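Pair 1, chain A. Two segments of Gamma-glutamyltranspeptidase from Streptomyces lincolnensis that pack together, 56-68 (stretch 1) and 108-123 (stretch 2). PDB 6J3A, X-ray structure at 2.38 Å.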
# COMPACT_ATOMS: atom_id res chain seq x y z
N GLY A 56 15.32 -17.72 4.64
CA GLY A 56 16.36 -17.96 3.65
C GLY A 56 16.06 -19.26 2.92
O GLY A 56 15.17 -19.99 3.33
N PRO A 57 16.79 -19.53 1.83
CA PRO A 57 16.49 -20.68 0.97
C PRO A 57 16.61 -22.08 1.60
O PRO A 57 15.90 -22.99 1.18
CB PRO A 57 17.49 -20.52 -0.20
CG PRO A 57 17.88 -19.09 -0.18
CD PRO A 57 17.88 -18.71 1.27
N ALA A 58 17.48 -22.24 2.60
CA ALA A 58 17.65 -23.52 3.31
C ALA A 58 16.77 -23.66 4.56
O ALA A 58 16.99 -24.53 5.40
CB ALA A 58 19.11 -23.73 3.66
N GLY A 59 15.76 -22.79 4.67
CA GLY A 59 14.75 -22.89 5.71
C GLY A 59 13.59 -23.78 5.31
O GLY A 59 13.78 -24.80 4.62
N GLU A 60 12.38 -23.38 5.71
CA GLU A 60 11.17 -24.21 5.63
C GLU A 60 10.00 -23.40 5.17
O GLU A 60 10.03 -22.18 5.23
CB GLU A 60 10.79 -24.75 7.00
CG GLU A 60 11.89 -25.53 7.67
CD GLU A 60 12.70 -24.79 8.70
OE1 GLU A 60 13.69 -25.41 9.11
OE2 GLU A 60 12.38 -23.65 9.11
N VAL A 61 8.93 -24.10 4.78
CA VAL A 61 7.65 -23.47 4.49
C VAL A 61 6.52 -24.50 4.47
O VAL A 61 6.63 -25.51 3.78
CB VAL A 61 7.69 -22.66 3.16
CG1 VAL A 61 7.94 -23.55 1.95
CG2 VAL A 61 6.40 -21.88 2.98
N PRO A 62 5.44 -24.27 5.24
CA PRO A 62 4.14 -24.89 4.94
C PRO A 62 3.37 -24.05 3.93
O PRO A 62 3.28 -22.84 4.09
CB PRO A 62 3.39 -24.87 6.29
CG PRO A 62 4.34 -24.31 7.30
CD PRO A 62 5.45 -23.63 6.57
N ILE A 63 2.82 -24.69 2.90
CA ILE A 63 2.00 -23.98 1.92
C ILE A 63 0.59 -24.55 1.92
O ILE A 63 0.40 -25.76 1.79
CB ILE A 63 2.59 -24.09 0.50
CG1 ILE A 63 4.08 -23.70 0.50
CG2 ILE A 63 1.81 -23.20 -0.47
CD1 ILE A 63 4.81 -24.10 -0.77
N LEU A 64 -0.40 -23.67 2.08
CA LEU A 64 -1.81 -24.02 1.90
C LEU A 64 -2.27 -23.53 0.55
O LEU A 64 -2.23 -22.33 0.28
CB LEU A 64 -2.66 -23.34 2.97
CG LEU A 64 -2.80 -24.10 4.28
CD1 LEU A 64 -3.34 -23.17 5.35
CD2 LEU A 64 -3.71 -25.30 4.11
N LEU A 65 -2.75 -24.44 -0.28
CA LEU A 65 -3.24 -24.07 -1.60
C LEU A 65 -4.73 -24.41 -1.72
O LEU A 65 -5.21 -25.38 -1.13
CB LEU A 65 -2.41 -24.73 -2.71
CG LEU A 65 -2.06 -26.22 -2.66
CD1 LEU A 65 -1.78 -26.73 -4.07
CD2 LEU A 65 -0.87 -26.52 -1.76
N ALA A 66 -5.44 -23.57 -2.46
CA ALA A 66 -6.87 -23.74 -2.70
C ALA A 66 -7.13 -23.40 -4.16
O ALA A 66 -7.62 -22.31 -4.45
CB ALA A 66 -7.67 -22.83 -1.79
N PRO A 67 -6.79 -24.33 -5.09
CA PRO A 67 -7.04 -24.12 -6.54
C PRO A 67 -8.52 -23.88 -6.83
O PRO A 67 -9.38 -24.46 -6.18
CB PRO A 67 -6.53 -25.41 -7.20
CG PRO A 67 -5.79 -26.17 -6.15
CD PRO A 67 -6.32 -25.71 -4.83
N ALA A 68 -8.81 -23.02 -7.80
CA ALA A 68 -10.17 -22.54 -8.07
C ALA A 68 -11.25 -23.62 -7.90
O ALA A 68 -12.13 -23.50 -7.04
CB ALA A 68 -10.25 -21.93 -9.46
N VAL A 108 16.64 -30.96 7.76
CA VAL A 108 16.89 -31.04 6.31
C VAL A 108 16.18 -29.84 5.68
O VAL A 108 15.01 -29.62 5.97
CB VAL A 108 16.34 -32.36 5.69
CG1 VAL A 108 16.49 -32.35 4.17
CG2 VAL A 108 17.04 -33.58 6.25
N PRO A 109 16.87 -29.05 4.84
CA PRO A 109 16.16 -27.90 4.23
C PRO A 109 14.98 -28.32 3.37
O PRO A 109 15.14 -29.16 2.48
CB PRO A 109 17.24 -27.23 3.39
CG PRO A 109 18.52 -27.58 4.08
CD PRO A 109 18.33 -28.95 4.67
N GLY A 110 13.81 -27.77 3.66
CA GLY A 110 12.56 -28.20 3.02
C GLY A 110 11.88 -27.21 2.09
O GLY A 110 11.08 -27.61 1.22
N ALA A 111 12.18 -25.93 2.25
CA ALA A 111 11.53 -24.88 1.48
C ALA A 111 11.77 -24.98 -0.02
O ALA A 111 10.84 -24.86 -0.81
CB ALA A 111 11.97 -23.52 1.99
N PHE A 112 13.02 -25.20 -0.42
CA PHE A 112 13.33 -25.20 -1.84
C PHE A 112 12.52 -26.22 -2.61
O PHE A 112 11.87 -25.88 -3.60
CB PHE A 112 14.81 -25.43 -2.11
CG PHE A 112 15.14 -25.36 -3.57
CD1 PHE A 112 15.34 -24.14 -4.18
CD2 PHE A 112 15.21 -26.51 -4.34
CE1 PHE A 112 15.62 -24.06 -5.54
CE2 PHE A 112 15.49 -26.45 -5.69
CZ PHE A 112 15.70 -25.22 -6.29
N ASP A 113 12.57 -27.47 -2.17
CA ASP A 113 11.85 -28.55 -2.87
C ASP A 113 10.34 -28.28 -2.91
O ASP A 113 9.68 -28.56 -3.91
CB ASP A 113 12.12 -29.91 -2.24
CG ASP A 113 11.75 -31.06 -3.17
OD1 ASP A 113 12.45 -31.23 -4.21
OD2 ASP A 113 10.76 -31.77 -2.89
N ALA A 114 9.81 -27.74 -1.82
CA ALA A 114 8.41 -27.35 -1.73
C ALA A 114 8.00 -26.34 -2.80
O ALA A 114 6.99 -26.54 -3.46
CB ALA A 114 8.09 -26.81 -0.35
N TRP A 115 8.78 -25.28 -2.96
CA TRP A 115 8.49 -24.27 -3.99
C TRP A 115 8.66 -24.84 -5.41
O TRP A 115 7.97 -24.42 -6.34
CB TRP A 115 9.39 -23.04 -3.83
CG TRP A 115 9.11 -22.24 -2.58
CD1 TRP A 115 9.99 -21.96 -1.57
CD2 TRP A 115 7.88 -21.61 -2.23
NE1 TRP A 115 9.38 -21.19 -0.60
CE2 TRP A 115 8.08 -20.97 -0.98
CE3 TRP A 115 6.62 -21.52 -2.84
CZ2 TRP A 115 7.07 -20.25 -0.34
CZ3 TRP A 115 5.62 -20.80 -2.20
CH2 TRP A 115 5.85 -20.18 -0.96
N MET A 116 9.58 -25.79 -5.56
CA MET A 116 9.78 -26.46 -6.83
C MET A 116 8.59 -27.33 -7.15
O MET A 116 8.15 -27.37 -8.29
CB MET A 116 11.05 -27.32 -6.83
CG MET A 116 12.37 -26.56 -6.90
SD MET A 116 12.44 -25.23 -8.11
CE MET A 116 12.02 -23.85 -7.06
N LEU A 117 8.07 -28.03 -6.14
CA LEU A 117 6.89 -28.86 -6.33
C LEU A 117 5.69 -28.01 -6.73
O LEU A 117 4.96 -28.35 -7.66
CB LEU A 117 6.53 -29.66 -5.07
CG LEU A 117 6.83 -31.16 -5.04
CD1 LEU A 117 6.18 -31.77 -3.82
CD2 LEU A 117 6.36 -31.92 -6.27
N LEU A 118 5.49 -26.92 -6.00
CA LEU A 118 4.41 -25.98 -6.30
C LEU A 118 4.48 -25.50 -7.74
O LEU A 118 3.51 -25.61 -8.49
CB LEU A 118 4.44 -24.80 -5.34
CG LEU A 118 3.16 -23.95 -5.34
CD1 LEU A 118 1.95 -24.68 -4.78
CD2 LEU A 118 3.39 -22.68 -4.54
N LEU A 119 5.64 -24.99 -8.13
CA LEU A 119 5.85 -24.54 -9.49
C LEU A 119 5.58 -25.64 -10.51
O LEU A 119 4.93 -25.41 -11.52
CB LEU A 119 7.28 -24.00 -9.65
CG LEU A 119 7.59 -23.10 -10.86
CD1 LEU A 119 6.69 -21.88 -10.91
CD2 LEU A 119 9.04 -22.66 -10.86
N ARG A 120 6.04 -26.85 -10.24
CA ARG A 120 5.93 -27.95 -11.19
C ARG A 120 4.49 -28.42 -11.38
O ARG A 120 4.06 -28.66 -12.52
CB ARG A 120 6.79 -29.13 -10.74
CG ARG A 120 6.91 -30.24 -11.77
CD ARG A 120 7.40 -31.54 -11.16
NE ARG A 120 6.47 -32.04 -10.14
CZ ARG A 120 6.53 -33.24 -9.57
NH1 ARG A 120 7.48 -34.12 -9.89
NH2 ARG A 120 5.62 -33.57 -8.65
N ASP A 121 3.77 -28.57 -10.27
CA ASP A 121 2.40 -29.11 -10.28
C ASP A 121 1.32 -28.07 -10.58
O ASP A 121 0.41 -28.34 -11.35
CB ASP A 121 2.09 -29.82 -8.95
CG ASP A 121 2.88 -31.12 -8.77
OD1 ASP A 121 3.60 -31.54 -9.70
OD2 ASP A 121 2.78 -31.73 -7.70
N HIS A 122 1.44 -26.89 -9.97
CA HIS A 122 0.37 -25.87 -10.04
C HIS A 122 0.72 -24.55 -10.74
O HIS A 122 -0.17 -23.72 -10.96
CB HIS A 122 -0.12 -25.58 -8.62
CG HIS A 122 -0.61 -26.80 -7.92
ND1 HIS A 122 -1.91 -27.24 -8.03
CD2 HIS A 122 0.03 -27.69 -7.13
CE1 HIS A 122 -2.06 -28.35 -7.32
NE2 HIS A 122 -0.90 -28.64 -6.76
N GLY A 123 1.98 -24.37 -11.11
CA GLY A 123 2.41 -23.19 -11.83
C GLY A 123 2.38 -23.39 -13.34
O GLY A 123 2.18 -24.50 -13.84
O HOH W 1 15.18 -25.37 1.71

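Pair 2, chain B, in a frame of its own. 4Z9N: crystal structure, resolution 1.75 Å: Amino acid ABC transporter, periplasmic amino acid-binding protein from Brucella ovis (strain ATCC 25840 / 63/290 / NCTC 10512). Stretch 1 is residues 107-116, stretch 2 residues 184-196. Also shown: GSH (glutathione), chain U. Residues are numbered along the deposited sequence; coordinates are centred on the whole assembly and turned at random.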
# COMPACT_ATOMS: atom_id res chain seq x y z
N ASN B 107 -1.57 7.01 -5.40
CA ASN B 107 -1.24 7.09 -6.82
C ASN B 107 0.06 7.87 -7.07
O ASN B 107 0.57 7.87 -8.17
CB ASN B 107 -2.42 7.67 -7.62
CG ASN B 107 -2.73 9.13 -7.33
OD1 ASN B 107 -2.40 9.69 -6.28
ND2 ASN B 107 -3.42 9.76 -8.27
N TYR B 108 0.61 8.49 -6.03
CA TYR B 108 1.88 9.18 -6.22
C TYR B 108 2.54 9.37 -4.86
O TYR B 108 1.97 10.04 -4.00
CB TYR B 108 1.66 10.54 -6.91
CG TYR B 108 2.96 11.20 -7.31
CD1 TYR B 108 3.69 11.96 -6.41
CD2 TYR B 108 3.47 11.03 -8.59
CE1 TYR B 108 4.89 12.54 -6.76
CE2 TYR B 108 4.67 11.60 -8.96
CZ TYR B 108 5.37 12.35 -8.03
OH TYR B 108 6.57 12.91 -8.39
N TYR B 109 3.71 8.76 -4.66
CA TYR B 109 4.50 8.99 -3.44
C TYR B 109 5.32 10.26 -3.62
O TYR B 109 6.13 10.33 -4.52
CB TYR B 109 5.44 7.82 -3.15
CG TYR B 109 4.74 6.52 -2.85
CD1 TYR B 109 4.36 5.67 -3.88
CD2 TYR B 109 4.45 6.14 -1.55
CE1 TYR B 109 3.72 4.47 -3.62
CE2 TYR B 109 3.81 4.94 -1.28
CZ TYR B 109 3.44 4.12 -2.32
OH TYR B 109 2.81 2.92 -2.06
N ASP B 110 5.11 11.25 -2.75
CA ASP B 110 5.87 12.50 -2.83
C ASP B 110 6.48 12.83 -1.46
O ASP B 110 6.37 12.04 -0.51
CB ASP B 110 4.96 13.64 -3.30
CG ASP B 110 5.70 14.68 -4.12
OD1 ASP B 110 6.94 14.63 -4.16
OD2 ASP B 110 5.02 15.53 -4.74
N GLY B 111 7.15 13.96 -1.37
CA GLY B 111 7.71 14.44 -0.12
C GLY B 111 7.78 15.96 -0.20
O GLY B 111 7.81 16.51 -1.31
N GLN B 112 7.81 16.63 0.94
CA GLN B 112 7.83 18.10 0.96
C GLN B 112 9.22 18.67 0.68
O GLN B 112 10.22 18.16 1.19
CB GLN B 112 7.33 18.61 2.31
CG GLN B 112 7.36 20.12 2.49
CD GLN B 112 6.61 20.54 3.74
OE1 GLN B 112 5.89 19.74 4.34
NE2 GLN B 112 6.77 21.80 4.14
N GLY B 113 9.27 19.73 -0.13
CA GLY B 113 10.52 20.39 -0.44
C GLY B 113 10.39 21.91 -0.43
O GLY B 113 9.33 22.45 -0.08
N PHE B 114 11.48 22.57 -0.79
CA PHE B 114 11.57 24.04 -0.81
C PHE B 114 12.09 24.53 -2.15
O PHE B 114 12.98 23.93 -2.73
CB PHE B 114 12.49 24.54 0.30
CG PHE B 114 12.01 24.23 1.67
CD1 PHE B 114 12.33 23.02 2.28
CD2 PHE B 114 11.20 25.14 2.34
CE1 PHE B 114 11.87 22.73 3.54
CE2 PHE B 114 10.73 24.86 3.61
CZ PHE B 114 11.06 23.65 4.21
N MET B 115 11.54 25.64 -2.63
CA MET B 115 11.98 26.24 -3.89
C MET B 115 12.39 27.69 -3.68
O MET B 115 11.72 28.42 -2.92
CB MET B 115 10.88 26.14 -4.94
CG MET B 115 11.27 26.62 -6.34
SD MET B 115 10.05 26.12 -7.57
CE MET B 115 8.64 27.12 -7.08
N ILE B 116 13.47 28.11 -4.33
CA ILE B 116 13.94 29.50 -4.27
C ILE B 116 14.21 30.02 -5.67
O ILE B 116 14.39 29.25 -6.61
CB ILE B 116 15.21 29.65 -3.42
CG1 ILE B 116 16.33 28.78 -3.99
CG2 ILE B 116 14.94 29.34 -1.96
CD1 ILE B 116 17.72 29.19 -3.57
N ASP B 184 4.65 20.05 -1.76
CA ASP B 184 5.13 18.76 -2.25
C ASP B 184 6.03 18.96 -3.44
O ASP B 184 5.83 19.89 -4.23
CB ASP B 184 3.95 17.86 -2.61
CG ASP B 184 3.05 17.64 -1.43
OD1 ASP B 184 3.60 17.44 -0.33
OD2 ASP B 184 1.80 17.69 -1.58
N GLN B 185 7.04 18.11 -3.59
CA GLN B 185 8.04 18.37 -4.61
C GLN B 185 7.43 18.37 -6.01
O GLN B 185 7.76 19.25 -6.84
CB GLN B 185 9.17 17.36 -4.53
CG GLN B 185 10.22 17.56 -5.57
CD GLN B 185 11.22 16.43 -5.59
OE1 GLN B 185 12.08 16.34 -4.71
NE2 GLN B 185 11.07 15.52 -6.54
N SER B 186 6.52 17.43 -6.29
CA SER B 186 5.91 17.37 -7.62
C SER B 186 5.09 18.63 -7.86
O SER B 186 4.94 19.07 -8.99
CB SER B 186 5.03 16.13 -7.80
OG SER B 186 3.92 16.14 -6.91
N SER B 187 4.56 19.20 -6.78
CA SER B 187 3.76 20.41 -6.91
C SER B 187 4.66 21.62 -7.23
O SER B 187 4.25 22.52 -7.97
CB SER B 187 2.98 20.67 -5.62
OG SER B 187 2.07 19.61 -5.36
N LEU B 188 5.85 21.63 -6.64
CA LEU B 188 6.82 22.70 -6.93
C LEU B 188 7.16 22.73 -8.43
O LEU B 188 7.31 23.82 -9.00
CB LEU B 188 8.09 22.52 -6.09
CG LEU B 188 7.92 22.82 -4.59
CD1 LEU B 188 9.15 22.40 -3.80
CD2 LEU B 188 7.64 24.31 -4.41
N TYR B 189 7.28 21.56 -9.06
CA TYR B 189 7.48 21.51 -10.50
C TYR B 189 6.33 22.20 -11.24
O TYR B 189 6.54 22.91 -12.22
CB TYR B 189 7.59 20.06 -11.00
CG TYR B 189 8.95 19.41 -10.85
CD1 TYR B 189 9.32 18.78 -9.66
CD2 TYR B 189 9.86 19.40 -11.90
CE1 TYR B 189 10.57 18.17 -9.52
CE2 TYR B 189 11.10 18.80 -11.77
CZ TYR B 189 11.45 18.19 -10.59
OH TYR B 189 12.69 17.59 -10.47
N GLY B 190 5.10 21.98 -10.77
CA GLY B 190 3.93 22.55 -11.42
C GLY B 190 3.79 24.05 -11.18
O GLY B 190 3.49 24.81 -12.11
N VAL B 191 4.01 24.47 -9.94
CA VAL B 191 4.00 25.88 -9.60
C VAL B 191 5.05 26.63 -10.41
O VAL B 191 4.77 27.70 -10.98
CB VAL B 191 4.23 26.09 -8.10
CG1 VAL B 191 4.54 27.56 -7.83
CG2 VAL B 191 3.02 25.64 -7.31
N ARG B 192 6.26 26.08 -10.46
CA ARG B 192 7.36 26.74 -11.16
C ARG B 192 7.00 27.08 -12.61
O ARG B 192 7.33 28.17 -13.10
CB ARG B 192 8.62 25.85 -11.11
CG ARG B 192 9.81 26.43 -11.85
CD ARG B 192 11.11 25.71 -11.52
NE ARG B 192 11.08 24.29 -11.87
CZ ARG B 192 12.06 23.43 -11.60
NH1 ARG B 192 13.15 23.86 -10.96
NH2 ARG B 192 11.95 22.16 -11.94
N LEU B 193 6.29 26.18 -13.28
CA LEU B 193 5.91 26.41 -14.68
C LEU B 193 4.92 27.55 -14.85
O LEU B 193 4.68 28.00 -15.98
CB LEU B 193 5.34 25.13 -15.28
CG LEU B 193 6.36 24.04 -15.60
CD1 LEU B 193 5.66 22.76 -16.01
CD2 LEU B 193 7.33 24.49 -16.69
N ALA B 194 4.35 28.03 -13.75
CA ALA B 194 3.34 29.09 -13.83
C ALA B 194 3.94 30.45 -13.50
O ALA B 194 3.25 31.47 -13.56
CB ALA B 194 2.18 28.78 -12.89
N LEU B 195 5.22 30.47 -13.16
CA LEU B 195 5.87 31.69 -12.71
C LEU B 195 6.39 32.48 -13.91
O LEU B 195 6.46 31.95 -15.02
CB LEU B 195 7.01 31.35 -11.75
CG LEU B 195 6.57 30.55 -10.51
CD1 LEU B 195 7.70 30.40 -9.53
CD2 LEU B 195 5.38 31.23 -9.84
N ALA B 196 6.74 33.74 -13.67
CA ALA B 196 7.17 34.62 -14.76
C ALA B 196 8.38 34.07 -15.49
O ALA B 196 8.40 34.03 -16.73
CB ALA B 196 7.46 36.01 -14.22
N1 GSH U . -0.23 17.11 -0.03
CA1 GSH U . -0.41 18.22 0.91
C1 GSH U . -1.67 17.96 1.73
O11 GSH U . -1.93 18.73 2.70
O12 GSH U . -2.44 17.00 1.45
CB1 GSH U . -0.59 19.57 0.18
CG1 GSH U . -1.83 19.47 -0.74
CD1 GSH U . -2.16 20.87 -1.26
OE1 GSH U . -3.23 21.37 -1.10
N2 GSH U . -1.13 21.58 -1.98
CA2 GSH U . -1.43 22.92 -2.45
C2 GSH U . -2.58 22.92 -3.48
O2 GSH U . -2.93 21.96 -4.08
CB2 GSH U . -0.16 23.61 -2.96
SG2 GSH U . 0.45 22.89 -4.50
N3 GSH U . -3.28 24.17 -3.66
CA3 GSH U . -4.37 24.26 -4.59
C3 GSH U . -5.57 24.87 -3.88
O31 GSH U . -6.55 25.26 -4.57
O32 GSH U . -5.59 24.98 -2.61
O HOH W 2 3.91 19.05 1.81

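The sharpest difference lies at the first matched position, just ahead of the strand that runs along the helix. In pair 2 it is Asp B110, whose carboxylate reaches the first turn: OD2 accepts hydrogen bonds from Ser B186 N at 2.9 Å (N-H...acceptor angle 153°) and from Ser B186 OG at 2.5 Å. In pair 1 the matched residue is Ala A58, with CA atoms 0.5 Å apart after superposition, and its CB makes an apolar contact with Pro A109 CG at 3.9 Å. Ser B186 matches Phe A112, whose backbone N is instead 3.0 Å from water 1, which it supplies with a proton; the same water donates to Pro A57 O at 2.5 Å and to Gly A59 O at 3.3 Å. A carboxylate thus serves one helix start, a water the other.

The frame beneath these differences is common. Fourteen central residues superpose with an RMSD of 1.0 Å over N, CA and C, and the strand runs roughly along the helix in both: the N-to-C directions differ by 23° in pair 1 and by 32° for strand 112-116 in pair 2. The axes approach to 8.6 and 7.6 Å. Gly A59 and Gly B111 match within 0.5 Å, and each offers its carbonyl to the helix start. Ala A111 N donates to Gly A59 O at 3.1 Å (160°), and its counterpart Gln B185 N donates to Gly B111 O at 2.9 Å (147°). Pair 1 adds Gly A110 N to Gly A59 O, also 3.1 Å.

Further along, bulk is distributed differently. Val A61 directs CG1 at Ala A114 CB, 4.0 Å away. At the matched positions the sizes reverse: Gly B113 has no side chain, and Leu B188 CD1 comes within 3.6 Å of Gly B113 C. Next, Ile A63 and Met B115 match within 0.6 Å and both point toward the helix. Ile A63 CD1 sits over one face of Trp A115, 3.9 Å from the six-membered-ring centroid and 20° off the normal. Met B115 has no aromatic partner in the helix stretch; Tyr B189, at the position of Trp A115, makes no contact with the strand stretch. Instead, Met B115 CB lies 3.8 Å from Leu B188 CD2, its SD 3.8 Å from Arg B192 CB, and its CE 4.2 Å from both Val B191 CG1 and Leu B195 CD1. It has 113 Å² covered by the helix stretch, against 71 Å² for Ile A63. Despite these different fillings, the totals are similar, 604 Å² buried in pair 1 and 523 Å² in pair 2.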